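PDB 6FTF: protein kinase A regulatory subunit, putative from Trypanosoma cruzi, which binds nucleoside analogues such as 7-cyano-7-deazainosine in two cyclic nucleotide-binding domains and probably restrains the catalytic subunit of a cAMP-independent protein kinase A. Local coordinates for residues 201-205 with 228-234; 165-169 with 267-271; 187-192 with 249-254; 206-212 with 223-229. All blocks are in the same frame, centred on the assembly; numbering follows the deposited sequence. Where two conformers were deposited one is given.

Interaction 1. Residues 201-205 with 228-234; sequences WLYII and TQGDHIG. With 7CI (7-cyano-7-deazainosine), chain E; EDO (1,2-ethanediol), chain C.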
loop_
_atom_site.group_PDB
_atom_site.type_symbol
_atom_site.label_atom_id
_atom_site.label_comp_id
_atom_site.label_asym_id
_atom_site.label_seq_id
_atom_site.Cartn_x
_atom_site.Cartn_y
_atom_site.Cartn_z
ATOM N N TRP A 201 0.543 -0.058 11.788
ATOM C CA TRP A 201 0.906 1.176 11.113
ATOM C C TRP A 201 2.411 1.336 10.988
ATOM O O TRP A 201 3.152 1.161 11.959
ATOM C CB TRP A 201 0.375 2.362 11.907
ATOM C CG TRP A 201 -1.116 2.410 12.004
ATOM C CD1 TRP A 201 -1.885 2.152 13.106
ATOM C CD2 TRP A 201 -2.018 2.772 10.957
ATOM N NE1 TRP A 201 -3.220 2.342 12.802
ATOM C CE2 TRP A 201 -3.325 2.723 11.490
ATOM C CE3 TRP A 201 -1.849 3.150 9.623
ATOM C CZ2 TRP A 201 -4.455 3.014 10.722
ATOM C CZ3 TRP A 201 -2.977 3.440 8.862
ATOM C CH2 TRP A 201 -4.257 3.386 9.421
ATOM N N LEU A 202 2.846 1.713 9.796
ATOM C CA LEU A 202 4.230 2.059 9.521
ATOM C C LEU A 202 4.284 3.556 9.267
ATOM O O LEU A 202 3.435 4.105 8.556
ATOM C CB LEU A 202 4.757 1.271 8.317
ATOM C CG LEU A 202 6.220 1.442 7.915
ATOM C CD1 LEU A 202 6.741 0.188 7.209
ATOM C CD2 LEU A 202 6.398 2.646 7.016
ATOM N N TYR A 203 5.260 4.220 9.863
ATOM C CA TYR A 203 5.394 5.667 9.785
ATOM C C TYR A 203 6.734 6.008 9.160
ATOM O O TYR A 203 7.765 5.444 9.547
ATOM C CB TYR A 203 5.328 6.287 11.187
ATOM C CG TYR A 203 4.030 6.049 11.916
ATOM C CD1 TYR A 203 3.842 4.908 12.662
ATOM C CD2 TYR A 203 2.993 6.960 11.849
ATOM C CE1 TYR A 203 2.654 4.680 13.319
ATOM C CE2 TYR A 203 1.804 6.736 12.499
ATOM C CZ TYR A 203 1.642 5.601 13.226
ATOM O OH TYR A 203 0.440 5.365 13.892
ATOM N N ILE A 204 6.728 6.935 8.211
ATOM C CA ILE A 204 7.951 7.514 7.675
ATOM C C ILE A 204 8.018 8.929 8.208
ATOM O O ILE A 204 7.051 9.690 8.087
ATOM C CB ILE A 204 7.966 7.502 6.141
ATOM C CG1 ILE A 204 7.661 6.100 5.596
ATOM C CG2 ILE A 204 9.298 8.022 5.653
ATOM C CD1 ILE A 204 7.511 6.046 4.082
ATOM N N ILE A 205 9.124 9.272 8.839
ATOM C CA ILE A 205 9.246 10.580 9.470
ATOM C C ILE A 205 9.524 11.639 8.409
ATOM O O ILE A 205 10.580 11.642 7.771
ATOM C CB ILE A 205 10.323 10.572 10.558
ATOM C CG1 ILE A 205 10.005 9.485 11.589
ATOM C CG2 ILE A 205 10.409 11.950 11.215
ATOM C CD1 ILE A 205 11.102 9.263 12.597
ATOM N N THR A 228 14.967 9.963 13.075
ATOM C CA THR A 228 14.650 11.320 12.654
ATOM C C THR A 228 14.193 11.319 11.196
ATOM O O THR A 228 13.882 10.275 10.625
ATOM C CB THR A 228 15.838 12.243 12.959
ATOM O OG1 THR A 228 15.460 13.609 12.780
ATOM C CG2 THR A 228 17.003 11.915 12.085
ATOM N N GLN A 229 14.131 12.510 10.610
ATOM C CA GLN A 229 13.582 12.696 9.276
ATOM C C GLN A 229 14.191 11.714 8.282
ATOM O O GLN A 229 15.412 11.577 8.192
ATOM C CB GLN A 229 13.872 14.143 8.863
ATOM C CG GLN A 229 13.375 14.529 7.496
ATOM C CD GLN A 229 13.574 15.998 7.204
ATOM O OE1 GLN A 229 13.487 16.847 8.103
ATOM N NE2 GLN A 229 13.873 16.306 5.953
ATOM N N GLY A 230 13.326 11.042 7.532
ATOM C CA GLY A 230 13.725 10.059 6.554
ATOM C C GLY A 230 13.726 8.637 7.061
ATOM O O GLY A 230 13.717 7.707 6.255
ATOM N N ASP A 231 13.721 8.448 8.378
ATOM C CA ASP A 231 13.676 7.131 8.977
ATOM C C ASP A 231 12.240 6.631 9.040
ATOM O O ASP A 231 11.272 7.370 8.832
ATOM C CB ASP A 231 14.261 7.183 10.390
ATOM C CG ASP A 231 15.755 7.441 10.414
ATOM O OD1 ASP A 231 16.470 6.960 9.504
ATOM O OD2 ASP A 231 16.225 8.092 11.357
ATOM N N HIS A 232 12.109 5.348 9.329
ATOM C CA HIS A 232 10.806 4.708 9.455
ATOM C C HIS A 232 10.710 3.904 10.746
ATOM O O HIS A 232 11.711 3.396 11.264
ATOM C CB HIS A 232 10.562 3.757 8.287
ATOM C CG HIS A 232 11.700 2.819 8.049
ATOM N ND1 HIS A 232 11.857 1.638 8.740
ATOM C CD2 HIS A 232 12.787 2.930 7.249
ATOM C CE1 HIS A 232 12.972 1.047 8.355
ATOM N NE2 HIS A 232 13.551 1.808 7.440
ATOM N N ILE A 233 9.480 3.767 11.244
ATOM C CA ILE A 233 9.184 2.933 12.402
ATOM C C ILE A 233 7.903 2.158 12.129
ATOM O O ILE A 233 7.044 2.594 11.357
ATOM C CB ILE A 233 9.070 3.698 13.749
ATOM C CG1 ILE A 233 7.973 4.777 13.728
ATOM C CG2 ILE A 233 10.428 4.252 14.177
ATOM C CD1 ILE A 233 8.441 6.190 13.403
ATOM N N GLY A 234 7.784 0.990 12.761
ATOM C CA GLY A 234 6.607 0.148 12.670
ATOM C C GLY A 234 6.783 -1.075 11.799
ATOM O O GLY A 234 5.915 -1.955 11.805
HETATM C C1 7CI E . 10.911 0.243 16.562
HETATM N N1 7CI E . 11.857 -0.638 17.347
HETATM O O1 7CI E . 9.711 0.408 17.285
HETATM C C2 7CI E . 13.174 -0.522 17.314
HETATM N N2 7CI E . 13.941 0.376 16.652
HETATM O O2 7CI E . 10.296 0.593 14.304
HETATM C C3 7CI E . 15.274 0.340 16.856
HETATM N N3 7CI E . 15.856 -0.657 17.655
HETATM O O3 7CI E . 8.532 -1.397 14.420
HETATM C C4 7CI E . 15.099 -1.596 18.300
HETATM N N4 7CI E . 12.550 -4.320 20.258
HETATM C C5 7CI E . 13.695 -1.539 18.173
HETATM O O5 7CI E . 15.715 -2.480 18.960
HETATM C C6 7CI E . 12.562 -2.285 18.711
HETATM C C7 7CI E . 11.459 -1.652 18.155
HETATM C C8 7CI E . 12.563 -3.393 19.557
HETATM C C9 7CI E . 10.526 -0.373 15.262
HETATM C C10 7CI E . 9.339 -1.112 15.602
HETATM C C11 7CI E . 8.622 -0.114 16.536
HETATM C C12 7CI E . 7.578 -0.780 17.521
HETATM O O4 7CI E . 8.133 -1.901 18.116
HETATM C C1 EDO C . 13.752 13.719 2.956
HETATM O O1 EDO C . 13.245 14.877 3.622
HETATM C C2 EDO C . 14.140 12.661 3.979
HETATM O O2 EDO C . 15.106 13.222 4.870
#
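Thr228 opens a type II beta turn that ends at Asp231. Thr228 N donates to Asp231 OD2 at 2.8 Å, and Thr228 O accepts from Asp231 N at 2.9 Å. Gly230 takes the positive phi of the turn, and its N bonds to Ile205 O at 2.8 Å. Asp231 O accepts from Ile205 N at 2.9 Å. His232 forms a non-hydrogen-bonded antiparallel pair with Ile204. Ile233 forms the hydrogen-bonded pair with Tyr203: Tyr203 N to Ile233 O is 2.8 Å and Ile233 N to Tyr203 O is 2.9 Å. Ile233 CD1 packs 3.8 Å from Tyr203 CB. Gly234 lies so close to Trp201 O that a CB would clash. Gly234 N binds the ribose of 7-cyano-7-deazainosine, 3.0 Å from O2. This is the barrel edge of the cyclic nucleotide-binding domain, where strand 232-233 runs into the nucleoside pocket at Gly234, just ahead of helix 235-240. Strand 201-205 lies between this edge strand and strand 254-260. Leu202 reaches helix 235-240, while Tyr203 and Ile233 touch strand 191-193.

Interaction 2. Residues 165-169 with 267-271; sequences FLGGL and CLGPV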
loop_
_atom_site.group_PDB
_atom_site.type_symbol
_atom_site.label_atom_id
_atom_site.label_comp_id
_atom_site.label_asym_id
_atom_site.label_seq_id
_atom_site.Cartn_x
_atom_site.Cartn_y
_atom_site.Cartn_z
ATOM N N PHE A 165 15.564 4.785 2.237
ATOM C CA PHE A 165 15.194 3.382 2.097
ATOM C C PHE A 165 14.293 3.131 0.903
ATOM O O PHE A 165 14.093 1.969 0.537
ATOM C CB PHE A 165 14.608 2.813 3.398
ATOM C CG PHE A 165 13.114 2.992 3.574
ATOM C CD1 PHE A 165 12.588 4.173 4.095
ATOM C CD2 PHE A 165 12.252 1.964 3.304
ATOM C CE1 PHE A 165 11.220 4.303 4.301
ATOM C CE2 PHE A 165 10.897 2.096 3.510
ATOM C CZ PHE A 165 10.388 3.279 4.010
ATOM N N LEU A 166 13.796 4.189 0.256
ATOM C CA LEU A 166 12.963 4.060 -0.927
ATOM C C LEU A 166 13.726 4.308 -2.218
ATOM O O LEU A 166 13.127 4.298 -3.304
ATOM C CB LEU A 166 11.781 5.025 -0.849
ATOM C CG LEU A 166 10.874 4.833 0.365
ATOM C CD1 LEU A 166 9.847 5.934 0.407
ATOM C CD2 LEU A 166 10.197 3.487 0.363
ATOM N N GLY A 167 15.043 4.476 -2.142
ATOM C CA GLY A 167 15.812 4.851 -3.311
ATOM C C GLY A 167 15.796 3.828 -4.420
ATOM O O GLY A 167 16.041 4.185 -5.580
ATOM N N GLY A 168 15.514 2.579 -4.102
ATOM C CA GLY A 168 15.422 1.562 -5.129
ATOM C C GLY A 168 14.097 1.501 -5.865
ATOM O O GLY A 168 14.020 0.802 -6.883
ATOM N N LEU A 169 13.058 2.191 -5.379
ATOM C CA LEU A 169 11.769 2.239 -6.072
ATOM C C LEU A 169 11.845 3.237 -7.229
ATOM O O LEU A 169 12.420 4.312 -7.095
ATOM C CB LEU A 169 10.660 2.686 -5.105
ATOM C CG LEU A 169 10.294 1.823 -3.889
ATOM C CD1 LEU A 169 9.069 2.392 -3.164
ATOM C CD2 LEU A 169 10.076 0.364 -4.252
ATOM N N CYS A 267 3.056 -2.124 -1.508
ATOM C CA CYS A 267 3.806 -0.865 -1.622
ATOM C C CYS A 267 5.290 -1.053 -1.363
ATOM O O CYS A 267 6.139 -0.383 -1.959
ATOM C CB CYS A 267 3.330 0.110 -0.551
ATOM S SG CYS A 267 1.692 0.691 -0.788
ATOM N N LEU A 268 5.606 -1.889 -0.380
ATOM C CA LEU A 268 6.973 -1.985 0.103
ATOM C C LEU A 268 7.577 -3.355 -0.115
ATOM O O LEU A 268 8.746 -3.561 0.228
ATOM C CB LEU A 268 7.076 -1.567 1.573
ATOM C CG LEU A 268 6.784 -0.090 1.842
ATOM C CD1 LEU A 268 6.972 0.200 3.311
ATOM C CD2 LEU A 268 7.659 0.844 1.001
ATOM N N GLY A 269 6.842 -4.274 -0.742
ATOM C CA GLY A 269 7.376 -5.559 -1.114
ATOM C C GLY A 269 8.755 -5.472 -1.739
ATOM O O GLY A 269 9.668 -6.229 -1.389
ATOM N N PRO A 270 8.947 -4.538 -2.674
ATOM C CA PRO A 270 10.258 -4.434 -3.337
ATOM C C PRO A 270 11.399 -3.985 -2.426
ATOM O O PRO A 270 12.567 -4.116 -2.821
ATOM C CB PRO A 270 10.009 -3.428 -4.471
ATOM C CG PRO A 270 8.541 -3.468 -4.699
ATOM C CD PRO A 270 7.923 -3.725 -3.355
ATOM N N VAL A 271 11.118 -3.462 -1.232
ATOM C CA VAL A 271 12.180 -3.047 -0.327
ATOM C C VAL A 271 12.190 -3.862 0.959
ATOM O O VAL A 271 12.860 -3.487 1.918
ATOM C CB VAL A 271 12.159 -1.532 -0.046
ATOM C CG1 VAL A 271 12.406 -0.750 -1.341
ATOM C CG2 VAL A 271 10.863 -1.120 0.599
#
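Apolar side-chain contacts dominate this interface. Leu166 CD2 and Leu268 CD2 are 3.7 Å apart. Phe165 CE2 is 4.3 Å from the same Leu268 CD2, so one methyl meets both residues. Val271 points its CB at the segment 165-169 and is also shared. Its CG2 lies 4.3 Å from Phe165 CD2, and its CG1 lies 3.9 Å from Leu169 CD2. Leu169 CD2 also meets Pro270 CB at 3.8 Å. Together these residues form a continuous apolar patch between the two segments.

Contacts with backbone atoms add to it. Val271 CG1 sits 3.7 Å from Phe165 O, and Leu169 CD1 is 4.2 Å from Cys267 O.

The hydrogen bonds here lie within each segment. Leu169 N donates to Leu166 O at 3.0 Å and closes a type I turn through Gly167 and Gly168. That turn brings Leu166 and Leu169 to the same partner segment. Val271 N donates to Leu268 O at 2.8 Å, and Val271 is the N-cap of the next helix.

Leu177 of helix 171-178 touches both Leu166 and Leu268. Phe165 meets Ile204 and the ring of His232. The helix, 3-10 turn and helix order of 149-160, 165-166 and 171-178 is consistent with the N3A motif of cyclic nucleotide-binding domains. Here its turn packs on the end of helix 264-268, which follows the beta barrel.

Interaction 3. Residues 187-192 with 249-254; sequences SPGEYI and VATTHV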
loop_
_atom_site.group_PDB
_atom_site.type_symbol
_atom_site.label_atom_id
_atom_site.label_comp_id
_atom_site.label_asym_id
_atom_site.label_seq_id
_atom_site.Cartn_x
_atom_site.Cartn_y
_atom_site.Cartn_z
ATOM N N SER A 187 2.667 16.084 18.726
ATOM C CA SER A 187 3.383 17.039 19.551
ATOM C C SER A 187 4.418 16.317 20.406
ATOM O O SER A 187 4.320 15.110 20.637
ATOM C CB SER A 187 2.419 17.823 20.438
ATOM O OG SER A 187 1.511 16.977 21.103
ATOM N N PRO A 188 5.425 17.043 20.901
ATOM C CA PRO A 188 6.445 16.394 21.729
ATOM C C PRO A 188 5.799 15.660 22.890
ATOM O O PRO A 188 4.920 16.192 23.573
ATOM C CB PRO A 188 7.300 17.566 22.228
ATOM C CG PRO A 188 7.065 18.657 21.286
ATOM C CD PRO A 188 5.686 18.483 20.731
ATOM N N GLY A 189 6.247 14.443 23.140
ATOM C CA GLY A 189 5.725 13.633 24.219
ATOM C C GLY A 189 4.534 12.775 23.862
ATOM O O GLY A 189 4.154 11.912 24.657
ATOM N N GLU A 190 3.934 12.972 22.693
ATOM C CA GLU A 190 2.880 12.083 22.236
ATOM C C GLU A 190 3.473 10.772 21.730
ATOM O O GLU A 190 4.551 10.733 21.113
ATOM C CB GLU A 190 2.011 12.746 21.163
ATOM C CG GLU A 190 1.176 13.879 21.754
ATOM C CD GLU A 190 0.130 14.436 20.829
ATOM O OE1 GLU A 190 0.392 14.560 19.618
ATOM O OE2 GLU A 190 -0.964 14.783 21.329
ATOM N N TYR A 191 2.760 9.686 22.007
ATOM C CA TYR A 191 3.170 8.353 21.578
ATOM C C TYR A 191 2.648 8.094 20.166
ATOM O O TYR A 191 1.438 8.174 19.901
ATOM C CB TYR A 191 2.659 7.284 22.547
ATOM C CG TYR A 191 3.474 7.138 23.820
ATOM C CD1 TYR A 191 3.791 8.234 24.611
ATOM C CD2 TYR A 191 3.937 5.893 24.218
ATOM C CE1 TYR A 191 4.561 8.079 25.757
ATOM C CE2 TYR A 191 4.687 5.741 25.372
ATOM C CZ TYR A 191 4.986 6.834 26.135
ATOM O OH TYR A 191 5.751 6.735 27.283
ATOM N N ILE A 192 3.566 7.780 19.271
ATOM C CA ILE A 192 3.228 7.357 17.922
ATOM C C ILE A 192 2.846 5.887 17.919
ATOM O O ILE A 192 1.855 5.496 17.281
ATOM C CB ILE A 192 4.431 7.650 17.006
ATOM C CG1 ILE A 192 4.731 9.156 17.024
ATOM C CG2 ILE A 192 4.177 7.140 15.595
ATOM C CD1 ILE A 192 6.017 9.573 16.364
ATOM N N VAL A 249 8.032 7.516 20.723
ATOM C CA VAL A 249 7.527 8.757 21.303
ATOM C C VAL A 249 8.148 9.936 20.566
ATOM O O VAL A 249 9.363 9.972 20.366
ATOM C CB VAL A 249 7.862 8.833 22.807
ATOM C CG1 VAL A 249 7.262 10.089 23.431
ATOM C CG2 VAL A 249 7.383 7.573 23.516
ATOM N N ALA A 250 7.341 10.935 20.215
ATOM C CA ALA A 250 7.881 12.142 19.590
ATOM C C ALA A 250 8.727 12.917 20.598
ATOM O O ALA A 250 8.290 13.179 21.720
ATOM C CB ALA A 250 6.747 13.034 19.102
ATOM N N THR A 251 9.955 13.270 20.224
ATOM C CA THR A 251 10.777 14.129 21.079
ATOM C C THR A 251 10.769 15.590 20.640
ATOM O O THR A 251 11.235 16.451 21.406
ATOM C CB THR A 251 12.231 13.644 21.153
ATOM O OG1 THR A 251 12.853 13.763 19.871
ATOM C CG2 THR A 251 12.321 12.219 21.657
ATOM N N THR A 252 10.312 15.884 19.440
ATOM C CA THR A 252 10.035 17.216 18.943
ATOM C C THR A 252 8.637 17.141 18.369
ATOM O O THR A 252 7.996 16.085 18.407
ATOM C CB THR A 252 10.999 17.572 17.801
ATOM O OG1 THR A 252 10.804 16.673 16.694
ATOM C CG2 THR A 252 12.442 17.460 18.253
ATOM N N HIS A 253 8.137 18.239 17.822
ATOM C CA HIS A 253 7.001 18.090 16.934
ATOM C C HIS A 253 7.421 17.168 15.798
ATOM O O HIS A 253 8.551 17.246 15.308
ATOM C CB HIS A 253 6.547 19.434 16.376
ATOM C CG HIS A 253 5.255 19.343 15.628
ATOM N ND1 HIS A 253 4.032 19.257 16.262
ATOM C CD2 HIS A 253 4.997 19.263 14.303
ATOM C CE1 HIS A 253 3.076 19.151 15.357
ATOM N NE2 HIS A 253 3.635 19.159 14.159
ATOM N N VAL A 254 6.528 16.261 15.419
ATOM C CA VAL A 254 6.815 15.265 14.396
ATOM C C VAL A 254 5.698 15.260 13.368
ATOM O O VAL A 254 4.514 15.331 13.711
ATOM C CB VAL A 254 6.981 13.864 15.011
ATOM C CG1 VAL A 254 6.974 12.767 13.936
ATOM C CG2 VAL A 254 8.241 13.794 15.840
#
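Ile192, Ala250 and Val254 form the apolar centre. Ile192 CD1 lies 4.1 Å from Val254 CG1 and 4.5 Å from Ala250 CB. Ala250 CB also packs 3.5 Å from Ser187 O. Phe186 touches Ile192 and Ala250, and Val210 touches Ile192.

Further out, Tyr191 and Val249 form a non-hydrogen-bonded antiparallel pair. Their side chains share one face of the sheet. Val249 CG2 makes a CH-pi contact over the Tyr191 ring, 3.5 Å from its centroid and 7° off the ring normal. At the opposite end of the contact, Pro188 CG lies against the backbone, 3.6 Å from Thr252 C.

Two backbone bonds tie the segments together. Gly189 N donates to Ala250 O at 2.8 Å, and Ala250 N donates to Glu190 O at 2.9 Å. The type II turn from Ser187 to Glu190 puts these groups in place. Glu190 N bonds to Ser187 O at 3.0 Å, and Gly189 adopts the positive phi of the turn.

At the polar edge, Glu190 OE1 accepts from Ser187 N at 2.9 Å. Thr252 OG1 donates to His253 O at 2.7 Å. His253 NE2 is hydrogen-bonded to Glu185, and His253 ND1 lies 4.0 Å from Ser187 CA.

The arrangement is a corner of the cupin-type beta barrel of a cyclic nucleotide-binding domain. Both segments pass here from one four-stranded sheet to the other.

Interaction 4. Residues 206-212 with 223-229; sequences MEGTVEV and KVCEFTQ. With 7CI (7-cyano-7-deazainosine), chain E; EDO (1,2-ethanediol), chain C.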
loop_
_atom_site.group_PDB
_atom_site.type_symbol
_atom_site.label_atom_id
_atom_site.label_comp_id
_atom_site.label_asym_id
_atom_site.label_seq_id
_atom_site.Cartn_x
_atom_site.Cartn_y
_atom_site.Cartn_z
ATOM N N MET A 206 8.594 12.580 8.253
ATOM C CA MET A 206 8.776 13.700 7.340
ATOM C C MET A 206 9.486 14.864 8.006
ATOM O O MET A 206 10.209 15.612 7.333
ATOM C CB MET A 206 7.428 14.166 6.775
ATOM C CG MET A 206 6.709 13.089 5.984
ATOM S SD MET A 206 5.125 13.592 5.289
ATOM C CE MET A 206 5.660 14.620 3.921
ATOM N N GLU A 207 9.297 15.040 9.307
ATOM C CA GLU A 207 9.994 16.064 10.064
ATOM C C GLU A 207 10.008 15.643 11.523
ATOM O O GLU A 207 9.027 15.089 12.018
ATOM C CB GLU A 207 9.248 17.392 9.943
ATOM C CG GLU A 207 9.896 18.580 10.589
ATOM C CD GLU A 207 8.960 19.775 10.572
ATOM O OE1 GLU A 207 8.416 20.091 9.492
ATOM O OE2 GLU A 207 8.742 20.375 11.644
ATOM N N GLY A 208 11.101 15.943 12.209
ATOM C CA GLY A 208 11.200 15.761 13.648
ATOM C C GLY A 208 11.998 14.539 14.055
ATOM O O GLY A 208 12.597 13.841 13.231
ATOM N N THR A 209 12.003 14.299 15.366
ATOM C CA THR A 209 12.757 13.212 15.974
ATOM C C THR A 209 11.879 12.437 16.944
ATOM O O THR A 209 10.954 12.980 17.545
ATOM C CB THR A 209 13.981 13.800 16.696
ATOM O OG1 THR A 209 14.774 14.508 15.727
ATOM C CG2 THR A 209 14.843 12.755 17.355
ATOM N N VAL A 210 12.148 11.136 17.036
ATOM C CA VAL A 210 11.433 10.219 17.916
ATOM C C VAL A 210 12.430 9.426 18.741
ATOM O O VAL A 210 13.595 9.278 18.375
ATOM C CB VAL A 210 10.504 9.238 17.144
ATOM C CG1 VAL A 210 9.530 10.017 16.262
ATOM C CG2 VAL A 210 11.324 8.238 16.313
ATOM N N GLU A 211 11.944 8.872 19.850
ATOM C CA GLU A 211 12.714 7.950 20.673
ATOM C C GLU A 211 11.980 6.622 20.771
ATOM O O GLU A 211 10.756 6.577 20.840
ATOM C CB GLU A 211 12.977 8.508 22.082
ATOM C CG GLU A 211 11.728 8.824 22.899
ATOM C CD GLU A 211 12.023 9.518 24.231
ATOM O OE1 GLU A 211 11.057 9.769 25.003
ATOM O OE2 GLU A 211 13.204 9.823 24.514
ATOM N N VAL A 212 12.753 5.549 20.756
ATOM C CA VAL A 212 12.250 4.182 20.861
ATOM C C VAL A 212 12.526 3.718 22.283
ATOM O O VAL A 212 13.666 3.813 22.744
ATOM C CB VAL A 212 12.962 3.277 19.846
ATOM C CG1 VAL A 212 12.485 1.850 19.959
ATOM C CG2 VAL A 212 12.745 3.772 18.429
ATOM N N LYS A 223 15.422 3.525 27.215
ATOM C CA LYS A 223 15.557 4.123 25.892
ATOM C C LYS A 223 16.508 3.295 25.037
ATOM O O LYS A 223 17.619 2.960 25.462
ATOM C CB LYS A 223 16.053 5.564 26.016
ATOM C CG LYS A 223 16.181 6.292 24.686
ATOM C CD LYS A 223 16.237 7.804 24.877
ATOM C CE LYS A 223 16.387 8.557 23.553
ATOM N NZ LYS A 223 15.949 9.988 23.662
ATOM N N VAL A 224 16.071 2.956 23.830
ATOM C CA VAL A 224 16.869 2.151 22.918
ATOM C C VAL A 224 17.660 3.020 21.954
ATOM O O VAL A 224 18.867 2.824 21.778
ATOM C CB VAL A 224 15.941 1.178 22.166
ATOM C CG1 VAL A 224 16.699 0.426 21.087
ATOM C CG2 VAL A 224 15.331 0.203 23.127
ATOM N N CYS A 225 17.015 3.977 21.301
ATOM C CA CYS A 225 17.665 4.813 20.296
ATOM C C CYS A 225 16.708 5.926 19.893
ATOM O O CYS A 225 15.585 6.017 20.399
ATOM C CB CYS A 225 18.083 3.997 19.067
ATOM S SG CYS A 225 16.715 3.404 18.027
ATOM N N GLU A 226 17.161 6.763 18.959
ATOM C CA GLU A 226 16.344 7.779 18.309
ATOM C C GLU A 226 16.335 7.554 16.805
ATOM O O GLU A 226 17.210 6.877 16.260
ATOM C CB GLU A 226 16.881 9.189 18.596
ATOM C CG GLU A 226 16.698 9.554 20.072
ATOM C CD GLU A 226 17.018 11.007 20.398
ATOM O OE1 GLU A 226 16.676 11.440 21.534
ATOM O OE2 GLU A 226 17.599 11.715 19.546
ATOM N N PHE A 227 15.320 8.108 16.148
ATOM C CA PHE A 227 15.226 8.181 14.695
ATOM C C PHE A 227 14.764 9.585 14.335
ATOM O O PHE A 227 14.205 10.310 15.163
ATOM C CB PHE A 227 14.249 7.145 14.131
ATOM C CG PHE A 227 14.733 5.738 14.228
ATOM C CD1 PHE A 227 15.848 5.319 13.524
ATOM C CD2 PHE A 227 14.056 4.811 14.985
ATOM C CE1 PHE A 227 16.294 4.007 13.612
ATOM C CE2 PHE A 227 14.495 3.503 15.058
ATOM C CZ PHE A 227 15.606 3.109 14.371
ATOM N N THR A 228 14.967 9.963 13.075
ATOM C CA THR A 228 14.650 11.320 12.654
ATOM C C THR A 228 14.193 11.319 11.196
ATOM O O THR A 228 13.882 10.275 10.625
ATOM C CB THR A 228 15.838 12.243 12.959
ATOM O OG1 THR A 228 15.460 13.609 12.780
ATOM C CG2 THR A 228 17.003 11.915 12.085
ATOM N N GLN A 229 14.131 12.510 10.610
ATOM C CA GLN A 229 13.582 12.696 9.276
ATOM C C GLN A 229 14.191 11.714 8.282
ATOM O O GLN A 229 15.412 11.577 8.192
ATOM C CB GLN A 229 13.872 14.143 8.863
ATOM C CG GLN A 229 13.375 14.529 7.496
ATOM C CD GLN A 229 13.574 15.998 7.204
ATOM O OE1 GLN A 229 13.487 16.847 8.103
ATOM N NE2 GLN A 229 13.873 16.306 5.953
HETATM C C1 7CI E . 10.911 0.243 16.562
HETATM N N1 7CI E . 11.857 -0.638 17.347
HETATM O O1 7CI E . 9.711 0.408 17.285
HETATM C C2 7CI E . 13.174 -0.522 17.314
HETATM N N2 7CI E . 13.941 0.376 16.652
HETATM O O2 7CI E . 10.296 0.593 14.304
HETATM C C3 7CI E . 15.274 0.340 16.856
HETATM N N3 7CI E . 15.856 -0.657 17.655
HETATM O O3 7CI E . 8.532 -1.397 14.420
HETATM C C4 7CI E . 15.099 -1.596 18.300
HETATM N N4 7CI E . 12.550 -4.320 20.258
HETATM C C5 7CI E . 13.695 -1.539 18.173
HETATM O O5 7CI E . 15.715 -2.480 18.960
HETATM C C6 7CI E . 12.562 -2.285 18.711
HETATM C C7 7CI E . 11.459 -1.652 18.155
HETATM C C8 7CI E . 12.563 -3.393 19.557
HETATM C C9 7CI E . 10.526 -0.373 15.262
HETATM C C10 7CI E . 9.339 -1.112 15.602
HETATM C C11 7CI E . 8.622 -0.114 16.536
HETATM C C12 7CI E . 7.578 -0.780 17.521
HETATM O O4 7CI E . 8.133 -1.901 18.116
HETATM C C1 EDO C . 13.752 13.719 2.956
HETATM O O1 EDO C . 13.245 14.877 3.622
HETATM C C2 EDO C . 14.140 12.661 3.979
HETATM O O2 EDO C . 15.106 13.222 4.870
HETATM O O HOH W 1 13.366 17.172 10.847
#
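The two segments form an antiparallel ladder in a beta hairpin. The axes of strands 209-212 and 223-228 approach to 4.6 Å, with 156° between their directions. Val210 and Phe227 are a hydrogen-bonded pair: Val210 N to Phe227 O is 2.9 Å and Phe227 N to Val210 O is 3.1 Å. Glu211 and Glu226 are the next, non-hydrogen-bonded pair. Beyond them the register shifts. Val212 N donates to Cys225 O at 2.9 Å, but Val212 O accepts from Val224 N at 2.8 Å.

Val210, Val212, Cys225 and Phe227 share one face. Val212 CG2 packs 3.8 Å from Phe227 CE2 and 4.0 Å from Cys225 SG. This face meets the base of 7-cyano-7-deazainosine. Val212 CG1 is 3.6 Å from its C2, Cys225 SG 3.6 Å from its C3, and Phe227 CE2 3.6 Å from its N2.

Glu211 and Glu226 lie on the other face, and Lys223 reaches in to complete a salt-bridge network. Lys223 NZ reaches Glu211 OE2 at 2.9 Å and Glu226 OE1 at 2.7 Å, so one ammonium group serves both acids. Thr228 OG1 donates to Gly208 O at 2.9 Å. A water links Gly208 N, 2.9 Å away, to Gln229 OE1, 2.8 Å away.

Met206 and Glu207 face Ile255 as a classic beta bulge. Strand 209-215 pairs on its other side with strand 247-250, and strand 221-228 is an edge of the sheet.

How the interactions relate
Interactions 1, 3 and 4 belong to one beta barrel. Interactions 1 and 4 share Thr228 and Gln229, and their centres are 8 Å apart. Together they hold two sides of one nucleoside: Gly234 of interaction 1 binds the ribose, and interaction 4 covers the base. Ile233 CG2 joins them, 3.8 Å from Phe227 CD2. Interaction 3 extends the sheet of interaction 4: Val249 O lies 2.9 Å from Glu211 N, and Thr251 N lies 2.9 Å from Thr209 O, both probable hydrogen bonds. Interaction 2 lies against interaction 1, with Phe165 CD1 3.4 Å from His232 CD2. Its nearest atoms are about 9 Å from interaction 4 and about 14 Å from interaction 3.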